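Local coordinates for protein HTH-type transcriptional regulator cbl (Escherichia coli K12, PDB 2FYI) that regulates transcription as a DNA-binding protein of the LysR family, possibly as an accessory regulator of the cys regulon, this chain being its cofactor-binding domain, at residues L16-T21 and W206-L211; R26-E31 and P83-H88; E31-F36 and V43-I48; L193-G198 and E219-Q224. All coordinates share one frame; numbering follows the deposited sequence.

Contact 1 (L16-T21 and W206-L211); sequences LTIATT and WRFLEL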
# COMPACT_ATOMS: atom_id res chain seq x y z
N LEU A 16 -17.18 9.77 -11.96
CA LEU A 16 -16.98 8.33 -12.02
C LEU A 16 -16.12 7.91 -10.84
O LEU A 16 -14.99 8.35 -10.71
CB LEU A 16 -16.26 7.96 -13.31
CG LEU A 16 -15.84 6.50 -13.41
CD1 LEU A 16 -17.06 5.60 -13.43
CD2 LEU A 16 -15.03 6.31 -14.65
N THR A 17 -16.65 7.06 -9.97
CA THR A 17 -15.85 6.60 -8.86
C THR A 17 -15.39 5.15 -9.09
O THR A 17 -16.20 4.24 -9.25
CB THR A 17 -16.60 6.73 -7.52
OG1 THR A 17 -16.85 8.11 -7.25
CG2 THR A 17 -15.76 6.19 -6.38
N ILE A 18 -14.07 4.93 -9.09
CA ILE A 18 -13.50 3.60 -9.25
C ILE A 18 -12.82 3.19 -7.97
O ILE A 18 -12.06 3.96 -7.40
CB ILE A 18 -12.47 3.59 -10.35
CG1 ILE A 18 -13.19 3.71 -11.69
CG2 ILE A 18 -11.56 2.34 -10.24
CD1 ILE A 18 -12.30 4.23 -12.80
N ALA A 19 -13.10 1.97 -7.51
CA ALA A 19 -12.46 1.45 -6.32
C ALA A 19 -11.52 0.34 -6.76
O ALA A 19 -11.88 -0.52 -7.59
CB ALA A 19 -13.49 0.95 -5.35
N THR A 20 -10.31 0.37 -6.24
CA THR A 20 -9.32 -0.56 -6.70
C THR A 20 -8.19 -0.85 -5.70
O THR A 20 -8.10 -0.24 -4.64
CB THR A 20 -8.74 -0.07 -8.00
OG1 THR A 20 -8.08 -1.15 -8.63
CG2 THR A 20 -7.78 1.08 -7.78
N THR A 21 -7.33 -1.79 -6.06
CA THR A 21 -6.16 -2.17 -5.25
C THR A 21 -4.89 -1.47 -5.68
O THR A 21 -4.83 -0.90 -6.77
CB THR A 21 -5.88 -3.68 -5.39
OG1 THR A 21 -5.71 -4.02 -6.79
CG2 THR A 21 -7.04 -4.46 -4.84
N TRP A 206 -20.35 2.61 -18.63
CA TRP A 206 -20.44 1.54 -19.62
C TRP A 206 -19.25 1.61 -20.57
O TRP A 206 -18.64 0.60 -20.90
CB TRP A 206 -21.75 1.57 -20.40
CG TRP A 206 -22.97 1.43 -19.55
CD1 TRP A 206 -23.99 2.36 -19.40
CD2 TRP A 206 -23.32 0.32 -18.74
NE1 TRP A 206 -24.96 1.87 -18.55
CE2 TRP A 206 -24.57 0.62 -18.13
CE3 TRP A 206 -22.72 -0.91 -18.47
CZ2 TRP A 206 -25.21 -0.27 -17.25
CZ3 TRP A 206 -23.35 -1.79 -17.60
CH2 TRP A 206 -24.58 -1.47 -17.00
N ARG A 207 -18.90 2.83 -20.96
CA ARG A 207 -17.75 3.00 -21.82
C ARG A 207 -16.43 2.60 -21.19
O ARG A 207 -15.60 1.98 -21.83
CB ARG A 207 -17.65 4.41 -22.36
CG ARG A 207 -16.62 4.42 -23.46
CD ARG A 207 -17.17 3.71 -24.71
NE ARG A 207 -17.92 4.69 -25.49
CZ ARG A 207 -17.38 5.44 -26.47
NH1 ARG A 207 -16.09 5.27 -26.79
NH2 ARG A 207 -18.13 6.33 -27.13
N PHE A 208 -16.22 2.96 -19.93
CA PHE A 208 -14.97 2.63 -19.27
C PHE A 208 -14.65 1.15 -19.38
O PHE A 208 -13.52 0.77 -19.62
CB PHE A 208 -15.02 3.00 -17.80
CG PHE A 208 -13.71 2.82 -17.09
CD1 PHE A 208 -12.82 3.86 -16.97
CD2 PHE A 208 -13.34 1.58 -16.57
CE1 PHE A 208 -11.59 3.68 -16.34
CE2 PHE A 208 -12.11 1.40 -15.93
CZ PHE A 208 -11.25 2.45 -15.82
N LEU A 209 -15.67 0.32 -19.18
CA LEU A 209 -15.45 -1.11 -19.19
C LEU A 209 -14.99 -1.51 -20.57
O LEU A 209 -14.05 -2.29 -20.71
CB LEU A 209 -16.70 -1.91 -18.80
CG LEU A 209 -17.14 -1.84 -17.33
CD1 LEU A 209 -17.57 -3.18 -16.86
CD2 LEU A 209 -16.00 -1.39 -16.49
N GLU A 210 -15.64 -0.96 -21.58
CA GLU A 210 -15.34 -1.33 -22.96
C GLU A 210 -13.89 -0.96 -23.33
O GLU A 210 -13.07 -1.79 -23.74
CB GLU A 210 -16.33 -0.64 -23.87
CG GLU A 210 -16.22 -1.07 -25.28
CD GLU A 210 -16.67 0.04 -26.18
OE1 GLU A 210 -17.91 0.20 -26.39
OE2 GLU A 210 -15.77 0.78 -26.66
N LEU A 211 -13.62 0.32 -23.16
CA LEU A 211 -12.31 0.89 -23.16
C LEU A 211 -11.24 -0.03 -22.55
O LEU A 211 -10.12 -0.07 -23.04
CB LEU A 211 -12.39 2.18 -22.38
CG LEU A 211 -11.38 3.25 -22.76
CD1 LEU A 211 -10.90 3.05 -24.21
CD2 LEU A 211 -12.01 4.63 -22.52
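The core of one lobe in a cofactor-binding domain of the LysR type, built on the periplasmic-binding-protein fold, is exemplified here by strand 14-20 meeting helix 203-212. Two branched residues of the strand, Leu16 and Ile18, face the helix and converge on one aromatic ring, that of Phe208. The closest pair of alpha carbons, Leu16 CA and Phe208 CA, is 9.4 Å apart, so the side chains alone bridge the distance. Phe208 holds CG trans to N (chi1 -174°), which swings its ring out from the helix toward the strand, and Ile18 meets it from the opposite direction. Ile18 CD1 lies over one ring face, 4.0 Å from the centroid of the Phe208 ring and 28° off its normal, a CH-pi contact. The methyl is off centre, toward the far end of the ring, since Ile18 CD1 is 3.7 Å from both CE1 and CZ of Phe208. Leu16 crosses the aromatic side chain at about a right angle, and its CD2 is 4.0 Å from Phe208 CD1, an oblique approach. Leu209, next along the same helix, brings CD2 to the edge of the ring, in its plane. All three residues that touch across the contact are buried and purely apolar, so the join rests on dispersion and exclusion of water. Further packing comes from Val32 of helix 29-39 and Ile66 of strand 66-69, both against Phe208. Strand 14-20 itself is held in the sheet by backbone hydrogen bonds from Leu16 and Ile18 to its parallel neighbour, strand 43-49.

Contact 2 (R26-E31 and P83-H88); sequences RYSLPE and PWFRWH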
# COMPACT_ATOMS: atom_id res chain seq x y z
N ARG A 26 -1.42 1.20 -9.63
CA ARG A 26 -0.09 1.55 -10.07
C ARG A 26 0.30 1.03 -11.43
O ARG A 26 1.01 1.70 -12.17
CB ARG A 26 0.93 1.01 -9.09
CG ARG A 26 0.78 1.62 -7.76
CD ARG A 26 2.08 1.84 -7.16
NE ARG A 26 2.82 2.88 -7.84
CZ ARG A 26 4.14 2.99 -7.70
NH1 ARG A 26 4.79 2.12 -6.92
NH2 ARG A 26 4.80 3.96 -8.31
N TYR A 27 -0.11 -0.18 -11.76
CA TYR A 27 0.53 -0.86 -12.87
C TYR A 27 -0.33 -1.09 -14.10
O TYR A 27 0.18 -1.49 -15.14
CB TYR A 27 1.12 -2.19 -12.43
CG TYR A 27 2.00 -2.04 -11.23
CD1 TYR A 27 1.72 -2.72 -10.04
CD2 TYR A 27 3.08 -1.18 -11.27
CE1 TYR A 27 2.51 -2.55 -8.92
CE2 TYR A 27 3.88 -1.01 -10.17
CZ TYR A 27 3.59 -1.69 -9.00
OH TYR A 27 4.43 -1.50 -7.91
N SER A 28 -1.63 -0.86 -14.01
CA SER A 28 -2.50 -1.06 -15.19
C SER A 28 -3.44 0.09 -15.48
O SER A 28 -3.66 0.40 -16.63
CB SER A 28 -3.36 -2.31 -15.05
OG SER A 28 -2.59 -3.36 -14.50
N LEU A 29 -4.02 0.72 -14.45
CA LEU A 29 -4.99 1.76 -14.67
C LEU A 29 -4.48 3.04 -15.30
O LEU A 29 -5.23 3.70 -16.00
CB LEU A 29 -5.69 2.12 -13.39
CG LEU A 29 -6.76 1.13 -13.01
CD1 LEU A 29 -7.09 1.35 -11.54
CD2 LEU A 29 -7.98 1.32 -13.88
N PRO A 30 -3.23 3.43 -15.02
CA PRO A 30 -2.87 4.76 -15.47
C PRO A 30 -3.12 4.93 -16.97
O PRO A 30 -3.67 5.95 -17.41
CB PRO A 30 -1.38 4.83 -15.11
CG PRO A 30 -1.32 3.95 -13.93
CD PRO A 30 -2.12 2.78 -14.32
N GLU A 31 -2.74 3.93 -17.75
CA GLU A 31 -2.88 3.97 -19.20
C GLU A 31 -4.34 4.17 -19.64
O GLU A 31 -4.68 5.06 -20.42
CB GLU A 31 -2.44 2.65 -19.76
CG GLU A 31 -2.38 2.67 -21.23
CD GLU A 31 -1.25 1.79 -21.74
OE1 GLU A 31 -0.96 0.75 -21.08
OE2 GLU A 31 -0.65 2.14 -22.80
N PRO A 83 -13.75 -10.36 -16.81
CA PRO A 83 -12.29 -10.53 -16.88
C PRO A 83 -11.61 -9.40 -17.64
O PRO A 83 -12.01 -9.07 -18.75
CB PRO A 83 -12.13 -11.88 -17.59
CG PRO A 83 -13.42 -12.13 -18.28
CD PRO A 83 -14.50 -11.34 -17.63
N TRP A 84 -10.62 -8.78 -17.03
CA TRP A 84 -9.89 -7.75 -17.73
C TRP A 84 -8.65 -8.33 -18.43
O TRP A 84 -8.54 -8.24 -19.65
CB TRP A 84 -9.59 -6.59 -16.82
CG TRP A 84 -8.88 -5.50 -17.48
CD1 TRP A 84 -8.69 -5.32 -18.82
CD2 TRP A 84 -8.27 -4.38 -16.84
NE1 TRP A 84 -8.01 -4.17 -19.06
CE2 TRP A 84 -7.73 -3.57 -17.85
CE3 TRP A 84 -8.13 -4.00 -15.50
CZ2 TRP A 84 -7.04 -2.39 -17.56
CZ3 TRP A 84 -7.46 -2.83 -15.22
CH2 TRP A 84 -6.91 -2.04 -16.25
N PHE A 85 -7.74 -8.93 -17.68
CA PHE A 85 -6.63 -9.66 -18.28
C PHE A 85 -6.08 -10.68 -17.28
O PHE A 85 -6.46 -10.67 -16.11
CB PHE A 85 -5.52 -8.71 -18.73
CG PHE A 85 -4.97 -7.89 -17.63
CD1 PHE A 85 -3.97 -8.40 -16.81
CD2 PHE A 85 -5.50 -6.62 -17.35
CE1 PHE A 85 -3.47 -7.65 -15.75
CE2 PHE A 85 -5.01 -5.86 -16.28
CZ PHE A 85 -3.98 -6.38 -15.47
N ARG A 86 -5.21 -11.57 -17.75
CA ARG A 86 -4.53 -12.53 -16.86
C ARG A 86 -3.08 -12.21 -16.56
O ARG A 86 -2.41 -11.52 -17.31
CB ARG A 86 -4.70 -13.95 -17.33
CG ARG A 86 -6.12 -14.34 -17.22
CD ARG A 86 -6.47 -15.35 -18.25
NE ARG A 86 -6.65 -16.65 -17.62
CZ ARG A 86 -5.71 -17.60 -17.50
NH1 ARG A 86 -4.46 -17.44 -17.98
NH2 ARG A 86 -6.04 -18.73 -16.89
N TRP A 87 -2.61 -12.67 -15.40
CA TRP A 87 -1.26 -12.37 -14.96
C TRP A 87 -0.70 -13.40 -14.02
O TRP A 87 -1.45 -14.15 -13.38
CB TRP A 87 -1.23 -11.04 -14.28
CG TRP A 87 -2.03 -10.97 -13.05
CD1 TRP A 87 -3.34 -10.64 -12.95
CD2 TRP A 87 -1.58 -11.22 -11.71
NE1 TRP A 87 -3.74 -10.64 -11.64
CE2 TRP A 87 -2.67 -11.00 -10.85
CE3 TRP A 87 -0.35 -11.61 -11.15
CZ2 TRP A 87 -2.58 -11.15 -9.46
CZ3 TRP A 87 -0.25 -11.76 -9.77
CH2 TRP A 87 -1.36 -11.53 -8.94
N HIS A 88 0.63 -13.42 -13.93
CA HIS A 88 1.35 -14.41 -13.14
C HIS A 88 2.29 -13.75 -12.16
O HIS A 88 2.75 -12.63 -12.37
CB HIS A 88 2.23 -15.25 -14.04
CG HIS A 88 1.49 -16.28 -14.82
ND1 HIS A 88 1.34 -17.57 -14.38
CD2 HIS A 88 0.89 -16.22 -16.03
CE1 HIS A 88 0.66 -18.27 -15.27
NE2 HIS A 88 0.38 -17.47 -16.28
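Along 83-88, Trp84 is the first residue to touch, meeting both Ser28 and Leu29 with the far end of its indole. Its extended first torsion (chi1 -178°) carries the ring system away from the strand; CH2 then lies 3.8 Å from Ser28 CB and 4.2 Å from Leu29 CD2, both met obliquely. At the other end of the indole, NE1 makes a weak hydrogen bond to Cys212 O. Phe85 follows, with CG placed between its backbone N and carbonyl carbon (chi1 59°), and this folds its ring back over the preceding residue: Phe85 CE2 sits 3.6 Å above the Trp84 ring plane, over its centre. The same phenyl ring reaches Ser28, whose OG is 3.5 Å from Phe85 CZ, again at an oblique angle. Ser28 is the first residue to leave helical geometry after helix 22-27, and the two aromatics thus pack against the break before helix 29-39. On the other side of that break, Leu29 also touches Tyr154 of the second subunit. The chemistry across the two segments is apolar packing, with the serine contributing CB and a hydroxyl laid against ring carbons; it implies cohesion by van der Waals contact, not by directional bonds.

Contact 3 (E31-F36 and V43-I48); sequences EVIKAF and VRLELI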
# COMPACT_ATOMS: atom_id res chain seq x y z
N GLU A 31 -2.74 3.93 -17.75
CA GLU A 31 -2.88 3.97 -19.20
C GLU A 31 -4.34 4.17 -19.64
O GLU A 31 -4.68 5.06 -20.42
CB GLU A 31 -2.44 2.65 -19.76
CG GLU A 31 -2.38 2.67 -21.23
CD GLU A 31 -1.25 1.79 -21.74
OE1 GLU A 31 -0.96 0.75 -21.08
OE2 GLU A 31 -0.65 2.14 -22.80
N VAL A 32 -5.19 3.29 -19.15
CA VAL A 32 -6.61 3.40 -19.34
C VAL A 32 -7.12 4.76 -18.88
O VAL A 32 -7.89 5.40 -19.58
CB VAL A 32 -7.32 2.32 -18.50
CG1 VAL A 32 -8.80 2.53 -18.53
CG2 VAL A 32 -6.97 0.92 -18.97
N ILE A 33 -6.71 5.21 -17.70
CA ILE A 33 -7.16 6.51 -17.24
C ILE A 33 -6.79 7.67 -18.15
O ILE A 33 -7.61 8.54 -18.39
CB ILE A 33 -6.77 6.78 -15.82
CG1 ILE A 33 -7.70 5.95 -14.95
CG2 ILE A 33 -6.93 8.25 -15.49
CD1 ILE A 33 -7.20 5.76 -13.55
N LYS A 34 -5.58 7.66 -18.69
CA LYS A 34 -5.22 8.62 -19.74
C LYS A 34 -6.23 8.59 -20.88
O LYS A 34 -6.77 9.64 -21.29
CB LYS A 34 -3.84 8.38 -20.29
CG LYS A 34 -2.75 8.87 -19.39
CD LYS A 34 -1.46 9.20 -20.20
CE LYS A 34 -0.55 7.96 -20.50
NZ LYS A 34 0.00 7.20 -19.29
N ALA A 35 -6.47 7.39 -21.41
CA ALA A 35 -7.42 7.23 -22.52
C ALA A 35 -8.78 7.82 -22.19
O ALA A 35 -9.38 8.57 -22.97
CB ALA A 35 -7.59 5.78 -22.86
N PHE A 36 -9.28 7.42 -21.03
CA PHE A 36 -10.58 7.87 -20.59
C PHE A 36 -10.67 9.38 -20.48
O PHE A 36 -11.68 9.96 -20.88
CB PHE A 36 -10.93 7.22 -19.27
CG PHE A 36 -12.30 7.57 -18.76
CD1 PHE A 36 -12.47 8.59 -17.83
CD2 PHE A 36 -13.42 6.86 -19.18
CE1 PHE A 36 -13.74 8.91 -17.33
CE2 PHE A 36 -14.69 7.18 -18.68
CZ PHE A 36 -14.84 8.22 -17.76
N VAL A 43 -15.77 14.60 -17.60
CA VAL A 43 -16.21 13.79 -16.50
C VAL A 43 -15.13 13.71 -15.45
O VAL A 43 -13.97 13.36 -15.73
CB VAL A 43 -16.60 12.38 -16.89
CG1 VAL A 43 -16.69 11.51 -15.65
CG2 VAL A 43 -17.93 12.43 -17.63
N ARG A 44 -15.52 14.03 -14.23
CA ARG A 44 -14.62 13.95 -13.07
C ARG A 44 -14.39 12.50 -12.63
O ARG A 44 -15.33 11.72 -12.36
CB ARG A 44 -15.19 14.79 -11.93
CG ARG A 44 -14.58 14.54 -10.59
CD ARG A 44 -15.26 15.43 -9.54
NE ARG A 44 -14.72 15.12 -8.21
CZ ARG A 44 -13.99 15.94 -7.46
NH1 ARG A 44 -13.54 15.53 -6.28
NH2 ARG A 44 -13.72 17.18 -7.87
N LEU A 45 -13.12 12.14 -12.57
CA LEU A 45 -12.72 10.79 -12.23
C LEU A 45 -12.21 10.75 -10.78
O LEU A 45 -11.31 11.47 -10.45
CB LEU A 45 -11.60 10.38 -13.17
CG LEU A 45 -11.05 9.01 -12.84
CD1 LEU A 45 -12.10 7.95 -13.18
CD2 LEU A 45 -9.83 8.78 -13.66
N GLU A 46 -12.79 9.92 -9.91
CA GLU A 46 -12.27 9.74 -8.54
C GLU A 46 -11.87 8.29 -8.28
O GLU A 46 -12.58 7.36 -8.72
CB GLU A 46 -13.30 10.10 -7.51
CG GLU A 46 -13.72 11.53 -7.50
CD GLU A 46 -15.03 11.75 -6.73
OE1 GLU A 46 -15.59 10.72 -6.23
OE2 GLU A 46 -15.50 12.93 -6.64
N LEU A 47 -10.77 8.07 -7.54
CA LEU A 47 -10.37 6.71 -7.18
C LEU A 47 -10.28 6.51 -5.69
O LEU A 47 -9.77 7.38 -5.00
CB LEU A 47 -8.99 6.38 -7.71
CG LEU A 47 -8.47 6.60 -9.13
CD1 LEU A 47 -7.84 5.24 -9.52
CD2 LEU A 47 -9.56 7.04 -10.12
N ILE A 48 -10.73 5.35 -5.22
CA ILE A 48 -10.53 4.94 -3.83
C ILE A 48 -9.66 3.70 -3.87
O ILE A 48 -9.92 2.77 -4.64
CB ILE A 48 -11.85 4.55 -3.12
CG1 ILE A 48 -13.06 5.23 -3.79
CG2 ILE A 48 -11.76 4.82 -1.62
CD1 ILE A 48 -14.25 5.71 -2.85
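Ile33 turns CG1 beside its backbone N and CG2 beside its carbonyl carbon (chi1 -75°), a torsion that brings both branches up to the CD2 methyl of Leu45, which the extended first torsion of that leucine (chi1 176°) carries toward the helix. This one methyl does the touching on the strand side: Leu45 CD2 is 3.5 Å from Ile33 CG2 and 3.8 Å from Ile33 CG1, the two side chains meeting at a slant. Further out, Ile33 CD1 and Leu47 CD1 meet tip to tip at 4.1 Å. One turn along the helix, Phe36 offers the edge of its ring to the strand, with Val43 CG1 near the ring plane and 4.3 Å from Phe36 CE1. Val43, Leu45 and Leu47 thus form a row on the sheet face beneath the helix. The topology is a beta-alpha-beta crossover: strand 14-20 leads through helices 22-27 and 29-39 to strand 43-49, its parallel neighbour in the sheet. Helix segment 31-36 runs nearly antiparallel to strand segment 43-48, at 162°, with axes approaching to 10.9 Å. Arg44 points away from the helix, and there pairs with Glu46, two residues along. Arg44 NE donates to Glu46 OE2 over 2.8 Å in a salt bridge; the oxygen lies close to the guanidinium plane and uses its anti lone pair. Arg44 has a second acidic partner in Asp140 of the second subunit. Leu47 and Ile48 also join a strand of that subunit in a parallel ladder, carrying the sheet across the interface.

Contact 4 (L193-G198 and E219-Q224); sequences LGLKRG and EDIKRQ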
# COMPACT_ATOMS: atom_id res chain seq x y z
N LEU A 193 -13.28 -6.76 -13.44
CA LEU A 193 -13.99 -5.52 -13.43
C LEU A 193 -15.38 -5.90 -12.95
O LEU A 193 -16.04 -6.73 -13.58
CB LEU A 193 -14.08 -5.04 -14.85
CG LEU A 193 -12.73 -4.80 -15.51
CD1 LEU A 193 -12.80 -5.18 -16.98
CD2 LEU A 193 -12.31 -3.33 -15.31
N GLY A 194 -15.81 -5.31 -11.84
CA GLY A 194 -17.12 -5.61 -11.28
C GLY A 194 -18.07 -4.43 -11.25
O GLY A 194 -17.65 -3.27 -11.14
N LEU A 195 -19.36 -4.71 -11.37
CA LEU A 195 -20.40 -3.69 -11.18
C LEU A 195 -21.44 -4.30 -10.26
O LEU A 195 -21.55 -5.54 -10.18
CB LEU A 195 -21.09 -3.36 -12.51
CG LEU A 195 -20.18 -2.88 -13.62
CD1 LEU A 195 -20.84 -2.96 -14.97
CD2 LEU A 195 -19.80 -1.47 -13.28
N LYS A 196 -22.22 -3.44 -9.61
CA LYS A 196 -23.37 -3.92 -8.85
C LYS A 196 -24.42 -4.53 -9.77
O LYS A 196 -24.80 -3.94 -10.79
CB LYS A 196 -23.97 -2.77 -8.06
CG LYS A 196 -25.13 -3.12 -7.16
CD LYS A 196 -25.48 -1.84 -6.44
CE LYS A 196 -26.90 -1.82 -5.94
NZ LYS A 196 -26.95 -2.56 -4.68
N ARG A 197 -24.90 -5.71 -9.41
CA ARG A 197 -25.87 -6.41 -10.26
C ARG A 197 -27.23 -5.73 -10.26
O ARG A 197 -27.67 -5.20 -9.25
CB ARG A 197 -26.00 -7.84 -9.78
CG ARG A 197 -26.98 -8.66 -10.52
CD ARG A 197 -26.99 -10.00 -9.86
NE ARG A 197 -25.75 -10.72 -10.14
CZ ARG A 197 -25.53 -11.37 -11.29
NH1 ARG A 197 -26.48 -11.38 -12.24
NH2 ARG A 197 -24.38 -12.02 -11.48
N GLY A 198 -27.90 -5.73 -11.41
CA GLY A 198 -29.17 -5.02 -11.57
C GLY A 198 -29.09 -3.50 -11.44
O GLY A 198 -30.10 -2.82 -11.39
N GLU A 219 -23.19 -3.59 -25.19
CA GLU A 219 -24.49 -4.27 -25.13
C GLU A 219 -24.41 -5.54 -24.33
O GLU A 219 -25.32 -5.87 -23.58
CB GLU A 219 -25.03 -4.56 -26.53
CG GLU A 219 -25.48 -3.32 -27.30
CD GLU A 219 -24.47 -2.17 -27.16
OE1 GLU A 219 -23.24 -2.45 -27.24
OE2 GLU A 219 -24.91 -1.01 -26.93
N ASP A 220 -23.31 -6.26 -24.46
CA ASP A 220 -23.19 -7.51 -23.74
C ASP A 220 -22.98 -7.26 -22.25
O ASP A 220 -23.49 -8.01 -21.40
CB ASP A 220 -22.07 -8.37 -24.34
CG ASP A 220 -21.99 -8.24 -25.86
OD1 ASP A 220 -22.98 -8.57 -26.56
OD2 ASP A 220 -20.93 -7.78 -26.34
N ILE A 221 -22.25 -6.20 -21.93
CA ILE A 221 -22.07 -5.81 -20.54
C ILE A 221 -23.43 -5.47 -19.90
O ILE A 221 -23.81 -6.06 -18.89
CB ILE A 221 -21.06 -4.65 -20.39
CG1 ILE A 221 -19.65 -5.10 -20.80
CG2 ILE A 221 -21.03 -4.14 -18.95
CD1 ILE A 221 -18.89 -4.07 -21.62
N LYS A 222 -24.17 -4.54 -20.50
CA LYS A 222 -25.48 -4.16 -20.00
C LYS A 222 -26.41 -5.35 -19.85
O LYS A 222 -27.06 -5.52 -18.82
CB LYS A 222 -26.14 -3.16 -20.94
CG LYS A 222 -25.62 -1.76 -20.86
CD LYS A 222 -26.29 -0.91 -21.93
CE LYS A 222 -25.90 0.54 -21.82
NZ LYS A 222 -26.67 1.37 -22.76
N ARG A 223 -26.47 -6.17 -20.89
CA ARG A 223 -27.40 -7.29 -20.95
C ARG A 223 -27.20 -8.21 -19.78
O ARG A 223 -28.15 -8.73 -19.21
CB ARG A 223 -27.15 -8.06 -22.22
CG ARG A 223 -28.31 -8.88 -22.72
CD ARG A 223 -27.92 -9.56 -24.05
NE ARG A 223 -27.39 -8.59 -25.02
CZ ARG A 223 -28.12 -7.91 -25.91
NH1 ARG A 223 -29.44 -8.09 -26.00
NH2 ARG A 223 -27.53 -7.05 -26.74
N GLN A 224 -25.95 -8.39 -19.43
CA GLN A 224 -25.54 -9.37 -18.45
C GLN A 224 -25.57 -8.86 -17.01
O GLN A 224 -25.77 -9.62 -16.09
CB GLN A 224 -24.15 -9.83 -18.81
CG GLN A 224 -23.83 -11.19 -18.36
CD GLN A 224 -22.35 -11.39 -18.39
OE1 GLN A 224 -21.75 -11.47 -19.46
NE2 GLN A 224 -21.73 -11.43 -17.20
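Leu195 and Ile221 join strand 189-196, the last of the domain, to its C-terminal helix, 218-226, within the periplasmic-binding-protein fold of this LysR cofactor-binding domain; helix 203-212 lies between the two in sequence. Apolar packing is the firmer part of the contact. Leu195 keeps its CG beside the backbone N and sends CD1 toward the helix, where it meets Ile221 CG2 at 4.2 Å, the two side chains crossing at about a right angle. Their alpha carbons, Leu195 CA and Ile221 CA, stand 9.7 Å apart; the two side chains together span this, meeting at a single pair of methyls. Trp206 of helix 203-212 packs against both residues, and its indole also takes a cation-pi contact from Lys222. Phe82 of the neighbouring strand adds a further hydrophobic neighbour for Ile221, so the single direct touch belongs to a larger apolar cluster.

The polar part lies just past the strand, at Arg197 and Gly198. Gly198 forms a backbone hydrogen bond with Val225, tying the turn to the last part of the helix. Arg197 runs extended through its first two torsions and then bends at chi3 (-71°); its NH2 makes a weak hydrogen bond to Leu79 O. Its other terminal nitrogen approaches the helix obliquely, but Arg197 NH1 stays 4.3 Å from Gln224 O, the backbone oxygen, too far for a hydrogen bond.

Overall arrangement
The four contacts illustrate how layers assemble around one sheet. Contacts 1 and 3 have centres about 8 Å apart, and their strands, 14-20 and 43-49, are paired neighbours in the sheet, with Leu16 N 2.7 Å from Arg44 O, a probable hydrogen bond. Contact 2 meets contact 1 through Leu29 CD2, 4.0 Å from Phe208 CZ, and contact 3 through Trp84 CZ2, 3.6 Å from Val32 CG2. Contact 4 joins contact 1 through Trp206 and Leu209, and touches contact 2 where Leu193 CD1 is 3.5 Å from Trp84 CB. Contacts 2 and 3 both reach the second subunit. In relatives, the effector pocket generally lies between the two lobes.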